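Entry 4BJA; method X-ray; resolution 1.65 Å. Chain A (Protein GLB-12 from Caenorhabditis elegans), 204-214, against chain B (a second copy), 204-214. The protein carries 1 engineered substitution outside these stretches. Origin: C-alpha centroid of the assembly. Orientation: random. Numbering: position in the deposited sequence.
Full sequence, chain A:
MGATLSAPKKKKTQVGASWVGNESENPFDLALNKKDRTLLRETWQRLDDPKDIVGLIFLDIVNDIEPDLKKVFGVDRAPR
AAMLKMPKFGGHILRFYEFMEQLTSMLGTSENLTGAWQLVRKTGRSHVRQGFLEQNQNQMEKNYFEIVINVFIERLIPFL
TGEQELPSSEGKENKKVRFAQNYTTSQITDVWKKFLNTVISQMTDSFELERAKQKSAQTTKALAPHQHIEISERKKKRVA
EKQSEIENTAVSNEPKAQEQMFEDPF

Chain A 204-214: TDSFELERAKQ
Chain B, residues 204-214: TDSFELERAKQ

Two copies of one helix pack side by side across an exact two-fold axis in a nearly parallel, largely apolar contact that contains no hydrogen bond between the two stretches. Residues 204-214 are helical throughout in both chains, continuing a helix that begins earlier, with phi near -65° and psi near -43° until A:Gln214 and B:Gln214, where psi relaxes to -24°. Regular i to i+4 hydrogen bonds hold each backbone, from A:Glu208 N to A:Thr204 O at 2.9 Å through A:Gln214 N to A:Glu210 O at 3.0 Å. The axes approach to 8.4 Å and cross at +20°, their N-to-C directions running the same way. Whatever is described below for one chain is repeated in the other by symmetry.

The symmetry sets the register. A:Leu209 CA lies 5.5 Å from B:Leu209 CA, A:Asp205 CA lies 7.5 Å from B:Asp205 CA, and one turn beyond A:Leu209, A:Ala212 CA sits 5.6 Å from B:Lys213 CA. About 388 Å² is buried, counting both sides.

A:Ala212 points its CA-to-CB bond toward the partner, and its methyl is small enough to let the backbones come close: A:Ala212 CB meets B:Ala212 CB at 3.9 Å. The CA-to-CB bond of A:Leu209 points sideways, but chi1 t and chi2 p (-178°, 57°) bring the end of the side chain nearer the other chain. There A:Leu209 CD1 packs 4.0 Å from B:Ala212 CB and 3.8 Å from B:Glu208 O, a carbonyl already engaged by B:Ala212 N at 3.0 Å. The symmetric contacts repeat the pattern, so the two leucines and two alanines form a compact apolar cluster.

The CA-to-CB bond of A:Glu208 also points toward the partner, yet the residue contributes aliphatic surface: A:Glu208 CG lies 3.9 Å from B:Leu209 CD2. Its rotamer (chi1 t, chi2 p, chi3 33°) places the carboxylate for a salt bridge within its own helix, A:Arg211 NH2 to A:Glu208 OE2 at 3.0 Å, with A:Arg211 in t, t, p. Thus the methylene packs while the charge is balanced locally. A:Lys213, at the edge of the contact, likewise offers a methylene: A:Lys213 CG lies 4.2 Å from B:Ala212 CB, while an m, t, t, t chain carries the ammonium onward.

At the N-terminal end, the CA-to-CB bond of A:Asp205 (chi1 m, chi2 -4°) points toward the other helix, and A:Asp205 OD2 stands 3.7 Å from B:Asp205 OD2. Such proximity of like charges is not in itself attractive; A:Asp205 OD1 and B:Asp205 OD1 are hydrogen-bonded elsewhere in the structure. The CA-to-CB bonds of A:Ser206 and A:Glu210 point away, and A:Glu210 instead accepts a hydrogen bond within its helix, A:Gln214 NE2 to A:Glu210 OE2 at 2.8 Å.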

ATOM      1  N   THR A 204       7.807   3.656   4.907  1.00 16.85           N
ATOM      2  CA  THR A 204       8.933   2.969   4.334  1.00 18.31           C
ATOM      3  C   THR A 204       9.100   3.314   2.849  1.00 18.18           C
ATOM      4  O   THR A 204      10.226   3.593   2.392  1.00 19.32           O
ATOM      5  CB  THR A 204       8.767   1.452   4.530  1.00 17.48           C
ATOM      6  OG1 THR A 204       8.797   1.169   5.937  1.00 18.28           O
ATOM      7  CG2 THR A 204       9.856   0.668   3.786  1.00 19.57           C
ATOM      8  N   ASP A 205       7.985   3.286   2.108  1.00 17.99           N
ATOM      9  CA  ASP A 205       8.059   3.497   0.667  1.00 20.00           C
ATOM     10  C   ASP A 205       8.414   4.925   0.318  1.00 19.63           C
ATOM     11  O   ASP A 205       9.245   5.153  -0.565  1.00 19.71           O
ATOM     12  CB  ASP A 205       6.765   3.042  -0.015  1.00 20.50           C
ATOM     13  CG  ASP A 205       6.696   1.523  -0.200  1.00 27.90           C
ATOM     14  OD1 ASP A 205       7.671   0.792   0.112  1.00 34.77           O
ATOM     15  OD2 ASP A 205       5.654   1.040  -0.703  1.00 34.30           O
ATOM     16  N   SER A 206       7.828   5.875   1.054  1.00 18.12           N
ATOM     17  CA  SER A 206       8.114   7.263   0.781  1.00 19.58           C
ATOM     18  C   SER A 206       9.574   7.616   1.142  1.00 19.23           C
ATOM     19  O   SER A 206      10.294   8.334   0.397  1.00 20.20           O
ATOM     20  CB  SER A 206       7.101   8.160   1.472  1.00 19.06           C
ATOM     21  OG  SER A 206       7.108   7.995   2.892  1.00 25.35           O
ATOM     22  N   PHE A 207      10.020   7.107   2.278  1.00 18.95           N
ATOM     23  CA  PHE A 207      11.426   7.262   2.646  1.00 19.72           C
ATOM     24  C   PHE A 207      12.374   6.694   1.552  1.00 20.37           C
ATOM     25  O   PHE A 207      13.372   7.328   1.145  1.00 21.00           O
ATOM     26  CB  PHE A 207      11.670   6.549   4.000  1.00 18.83           C
ATOM     27  CG  PHE A 207      13.100   6.656   4.482  1.00 19.55           C
ATOM     28  CD1 PHE A 207      14.082   5.816   3.963  1.00 20.61           C
ATOM     29  CD2 PHE A 207      13.451   7.624   5.410  1.00 19.09           C
ATOM     30  CE1 PHE A 207      15.427   5.942   4.364  1.00 20.35           C
ATOM     31  CE2 PHE A 207      14.803   7.727   5.854  1.00 19.07           C
ATOM     32  CZ  PHE A 207      15.764   6.914   5.305  1.00 21.51           C
ATOM     33  N   GLU A 208      12.088   5.478   1.097  1.00 19.97           N
ATOM     34  CA  GLU A 208      13.000   4.788   0.221  1.00 20.86           C
ATOM     35  C   GLU A 208      13.135   5.569  -1.093  1.00 21.30           C
ATOM     36  O   GLU A 208      14.244   5.735  -1.631  1.00 21.73           O
ATOM     37  CB  GLU A 208      12.498   3.382   0.001  1.00 22.61           C
ATOM     38  CG  GLU A 208      13.525   2.442  -0.519  1.00 26.38           C
ATOM     39  CD  GLU A 208      14.595   2.060   0.518  1.00 30.75           C
ATOM     40  OE1 GLU A 208      14.306   1.977   1.731  1.00 32.13           O
ATOM     41  OE2 GLU A 208      15.726   1.802   0.086  1.00 35.23           O
ATOM     42  N   LEU A 209      12.008   6.060  -1.579  1.00 21.07           N
ATOM     43  CA  LEU A 209      11.990   6.812  -2.838  1.00 22.25           C
ATOM     44  C   LEU A 209      12.745   8.129  -2.697  1.00 24.44           C
ATOM     45  O   LEU A 209      13.508   8.521  -3.593  1.00 24.38           O
ATOM     46  CB  LEU A 209      10.540   7.075  -3.255  1.00 22.91           C
ATOM     47  CG  LEU A 209      10.372   7.823  -4.600  1.00 23.62           C
ATOM     48  CD1 LEU A 209      11.052   7.091  -5.746  1.00 25.31           C
ATOM     49  CD2 LEU A 209       8.878   8.018  -4.923  1.00 26.79           C
ATOM     50  N   GLU A 210      12.500   8.829  -1.593  1.00 25.21           N
ATOM     51  CA  GLU A 210      13.132  10.112  -1.378  1.00 27.55           C
ATOM     52  C   GLU A 210      14.643   9.954  -1.243  1.00 28.00           C
ATOM     53  O   GLU A 210      15.420  10.765  -1.798  1.00 28.41           O
ATOM     54  CB  GLU A 210      12.542  10.794  -0.152  1.00 28.54           C
ATOM     55  CG  GLU A 210      13.201  12.153   0.196  1.00 31.29           C
ATOM     56  CD  GLU A 210      12.918  13.245  -0.840  1.00 35.19           C
ATOM     57  OE1 GLU A 210      11.963  13.127  -1.637  1.00 36.01           O
ATOM     58  OE2 GLU A 210      13.655  14.252  -0.840  1.00 38.78           O
ATOM     59  N   ARG A 211      15.067   8.916  -0.526  1.00 27.79           N
ATOM     60  CA  ARG A 211      16.493   8.645  -0.432  1.00 29.01           C
ATOM     61  C   ARG A 211      17.106   8.321  -1.808  1.00 30.09           C
ATOM     62  O   ARG A 211      18.190   8.835  -2.148  1.00 30.85           O
ATOM     63  CB  ARG A 211      16.762   7.534   0.586  1.00 28.66           C
ATOM     64  CG  ARG A 211      18.222   7.147   0.620  1.00 29.19           C
ATOM     65  CD  ARG A 211      18.505   6.268   1.813  1.00 28.16           C
ATOM     66  NE  ARG A 211      17.889   4.954   1.669  1.00 29.38           N
ATOM     67  CZ  ARG A 211      18.009   3.969   2.550  1.00 30.99           C
ATOM     68  NH1 ARG A 211      18.752   4.133   3.651  1.00 31.88           N
ATOM     69  NH2 ARG A 211      17.386   2.816   2.335  1.00 29.48           N
ATOM     70  N   ALA A 212      16.418   7.498  -2.610  1.00 31.31           N
ATOM     71  CA  ALA A 212      16.926   7.124  -3.933  1.00 33.01           C
ATOM     72  C   ALA A 212      17.089   8.361  -4.819  1.00 34.72           C
ATOM     73  O   ALA A 212      18.075   8.478  -5.555  1.00 34.56           O
ATOM     74  CB  ALA A 212      16.049   6.090  -4.607  1.00 32.40           C
ATOM     75  N   LYS A 213      16.138   9.281  -4.731  1.00 36.31           N
ATOM     76  CA  LYS A 213      16.169  10.497  -5.558  1.00 39.15           C
ATOM     77  C   LYS A 213      17.295  11.431  -5.158  1.00 41.44           C
ATOM     78  O   LYS A 213      17.967  12.017  -6.022  1.00 41.41           O
ATOM     79  CB  LYS A 213      14.846  11.244  -5.476  1.00 38.92           C
ATOM     80  CG  LYS A 213      13.729  10.603  -6.270  1.00 40.06           C
ATOM     81  CD  LYS A 213      12.466  11.415  -6.100  1.00 41.99           C
ATOM     82  CE  LYS A 213      11.257  10.759  -6.734  1.00 42.34           C
ATOM     83  NZ  LYS A 213      10.034  11.424  -6.217  1.00 43.52           N
ATOM     84  N   GLN A 214      17.480  11.594  -3.849  1.00 43.61           N
ATOM     85  CA  GLN A 214      18.572  12.415  -3.324  1.00 45.94           C
ATOM     86  C   GLN A 214      19.921  11.774  -3.627  1.00 47.29           C
ATOM     87  O   GLN A 214      20.943  12.463  -3.678  1.00 48.11           O
ATOM     88  CB  GLN A 214      18.405  12.618  -1.827  1.00 45.82           C
ATOM     89  CG  GLN A 214      17.200  13.457  -1.463  1.00 47.17           C
ATOM     90  CD  GLN A 214      17.240  13.926  -0.021  1.00 49.18           C
ATOM     91  OE1 GLN A 214      18.303  13.928   0.616  1.00 50.77           O
ATOM     92  NE2 GLN A 214      16.085  14.325   0.508  1.00 49.50           N
TER
ATOM     93  N   THR B 204       2.996   0.964  -9.407  1.00 16.85           N
ATOM     94  CA  THR B 204       3.449   2.326  -9.491  1.00 18.31           C
ATOM     95  C   THR B 204       4.658   2.570  -8.580  1.00 18.18           C
ATOM     96  O   THR B 204       5.648   3.196  -9.005  1.00 19.32           O
ATOM     97  CB  THR B 204       2.293   3.278  -9.137  1.00 17.48           C
ATOM     98  OG1 THR B 204       1.265   3.134 -10.128  1.00 18.28           O
ATOM     99  CG2 THR B 204       2.772   4.733  -9.046  1.00 19.57           C
ATOM    100  N   ASP B 205       4.566   2.082  -7.337  1.00 17.99           N
ATOM    101  CA  ASP B 205       5.619   2.353  -6.364  1.00 20.00           C
ATOM    102  C   ASP B 205       6.902   1.626  -6.698  1.00 19.63           C
ATOM    103  O   ASP B 205       7.983   2.215  -6.612  1.00 19.71           O
ATOM    104  CB  ASP B 205       5.137   2.048  -4.943  1.00 20.50           C
ATOM    105  CG  ASP B 205       4.260   3.163  -4.364  1.00 27.90           C
ATOM    106  OD1 ASP B 205       4.070   4.229  -5.003  1.00 34.77           O
ATOM    107  OD2 ASP B 205       3.770   2.990  -3.223  1.00 34.30           O
ATOM    108  N   SER B 206       6.772   0.369  -7.136  1.00 18.12           N
ATOM    109  CA  SER B 206       7.950  -0.393  -7.473  1.00 19.58           C
ATOM    110  C   SER B 206       8.644   0.176  -8.731  1.00 19.23           C
ATOM    111  O   SER B 206       9.896   0.301  -8.807  1.00 20.20           O
ATOM    112  CB  SER B 206       7.611  -1.869  -7.600  1.00 19.06           C
ATOM    113  OG  SER B 206       6.637  -2.116  -8.618  1.00 25.35           O
ATOM    114  N   PHE B 207       7.836   0.530  -9.716  1.00 18.95           N
ATOM    115  CA  PHE B 207       8.375   1.207 -10.894  1.00 19.72           C
ATOM    116  C   PHE B 207       9.139   2.507 -10.513  1.00 20.37           C
ATOM    117  O   PHE B 207      10.262   2.780 -10.990  1.00 21.00           O
ATOM    118  CB  PHE B 207       7.210   1.525 -11.864  1.00 18.83           C
ATOM    119  CG  PHE B 207       7.660   2.222 -13.129  1.00 19.55           C
ATOM    120  CD1 PHE B 207       7.915   3.592 -13.126  1.00 20.61           C
ATOM    121  CD2 PHE B 207       7.867   1.493 -14.290  1.00 19.09           C
ATOM    122  CE1 PHE B 207       8.386   4.242 -14.284  1.00 20.35           C
ATOM    123  CE2 PHE B 207       8.301   2.154 -15.478  1.00 19.07           C
ATOM    124  CZ  PHE B 207       8.581   3.498 -15.446  1.00 21.51           C
ATOM    125  N   GLU B 208       8.516   3.334  -9.679  1.00 19.97           N
ATOM    126  CA  GLU B 208       9.051   4.643  -9.407  1.00 20.86           C
ATOM    127  C   GLU B 208      10.415   4.503  -8.717  1.00 21.30           C
ATOM    128  O   GLU B 208      11.377   5.222  -9.041  1.00 21.73           O
ATOM    129  CB  GLU B 208       8.062   5.411  -8.565  1.00 22.61           C
ATOM    130  CG  GLU B 208       8.276   6.881  -8.562  1.00 26.38           C
ATOM    131  CD  GLU B 208       7.906   7.563  -9.891  1.00 30.75           C
ATOM    132  OE1 GLU B 208       6.971   7.122 -10.594  1.00 32.13           O
ATOM    133  OE2 GLU B 208       8.545   8.578 -10.196  1.00 35.23           O
ATOM    134  N   LEU B 209      10.488   3.561  -7.792  1.00 21.07           N
ATOM    135  CA  LEU B 209      11.727   3.331  -7.041  1.00 22.25           C
ATOM    136  C   LEU B 209      12.830   2.808  -7.957  1.00 24.44           C
ATOM    137  O   LEU B 209      13.989   3.238  -7.861  1.00 24.38           O
ATOM    138  CB  LEU B 209      11.461   2.334  -5.910  1.00 22.91           C
ATOM    139  CG  LEU B 209      12.680   2.035  -5.002  1.00 23.62           C
ATOM    140  CD1 LEU B 209      13.244   3.300  -4.375  1.00 25.31           C
ATOM    141  CD2 LEU B 209      12.292   1.035  -3.895  1.00 26.79           C
ATOM    142  N   GLU B 210      12.477   1.853  -8.811  1.00 25.21           N
ATOM    143  CA  GLU B 210      13.454   1.258  -9.696  1.00 27.55           C
ATOM    144  C   GLU B 210      13.988   2.291 -10.683  1.00 28.00           C
ATOM    145  O   GLU B 210      15.209   2.334 -10.961  1.00 28.41           O
ATOM    146  CB  GLU B 210      12.851   0.065 -10.426  1.00 28.54           C
ATOM    147  CG  GLU B 210      13.806  -0.603 -11.446  1.00 31.29           C
ATOM    148  CD  GLU B 210      14.997  -1.306 -10.788  1.00 35.19           C
ATOM    149  OE1 GLU B 210      14.960  -1.613  -9.578  1.00 36.01           O
ATOM    150  OE2 GLU B 210      15.982  -1.578 -11.505  1.00 38.78           O
ATOM    151  N   ARG B 211      13.094   3.128 -11.205  1.00 27.79           N
ATOM    152  CA  ARG B 211      13.542   4.200 -12.079  1.00 29.01           C
ATOM    153  C   ARG B 211      14.474   5.185 -11.347  1.00 30.09           C
ATOM    154  O   ARG B 211      15.521   5.583 -11.895  1.00 30.85           O
ATOM    155  CB  ARG B 211      12.344   4.914 -12.710  1.00 28.66           C
ATOM    156  CG  ARG B 211      12.772   6.108 -13.531  1.00 29.19           C
ATOM    157  CD  ARG B 211      11.619   6.615 -14.361  1.00 28.16           C
ATOM    158  NE  ARG B 211      10.587   7.224 -13.530  1.00 29.38           N
ATOM    159  CZ  ARG B 211       9.481   7.788 -14.001  1.00 30.99           C
ATOM    160  NH1 ARG B 211       9.261   7.848 -15.320  1.00 31.88           N
ATOM    161  NH2 ARG B 211       8.591   8.293 -13.156  1.00 29.48           N
ATOM    162  N   ALA B 212      14.121   5.562 -10.111  1.00 31.31           N
ATOM    163  CA  ALA B 212      14.939   6.504  -9.341  1.00 33.01           C
ATOM    164  C   ALA B 212      16.340   5.936  -9.106  1.00 34.72           C
ATOM    165  O   ALA B 212      17.334   6.666  -9.195  1.00 34.56           O
ATOM    166  CB  ALA B 212      14.285   6.883  -8.028  1.00 32.40           C
ATOM    167  N   LYS B 213      16.415   4.641  -8.830  1.00 36.31           N
ATOM    168  CA  LYS B 213      17.705   3.990  -8.552  1.00 39.15           C
ATOM    169  C   LYS B 213      18.582   3.912  -9.787  1.00 41.44           C
ATOM    170  O   LYS B 213      19.801   4.135  -9.710  1.00 41.41           O
ATOM    171  CB  LYS B 213      17.498   2.588  -7.997  1.00 38.92           C
ATOM    172  CG  LYS B 213      17.051   2.561  -6.552  1.00 40.06           C
ATOM    173  CD  LYS B 213      16.860   1.126  -6.115  1.00 41.99           C
ATOM    174  CE  LYS B 213      16.262   1.010  -4.729  1.00 42.34           C
ATOM    175  NZ  LYS B 213      15.783  -0.382  -4.538  1.00 43.52           N
ATOM    176  N   GLN B 214      17.969   3.566 -10.917  1.00 43.61           N
ATOM    177  CA  GLN B 214      18.682   3.517 -12.195  1.00 45.94           C
ATOM    178  C   GLN B 214      19.105   4.916 -12.629  1.00 47.29           C
ATOM    179  O   GLN B 214      20.055   5.070 -13.400  1.00 48.11           O
ATOM    180  CB  GLN B 214      17.812   2.871 -13.259  1.00 45.82           C
ATOM    181  CG  GLN B 214      17.545   1.402 -13.010  1.00 47.17           C
ATOM    182  CD  GLN B 214      16.974   0.707 -14.231  1.00 49.18           C
ATOM    183  OE1 GLN B 214      17.089   1.208 -15.358  1.00 50.77           O
ATOM    184  NE2 GLN B 214      16.352  -0.452 -14.020  1.00 49.50           N
TER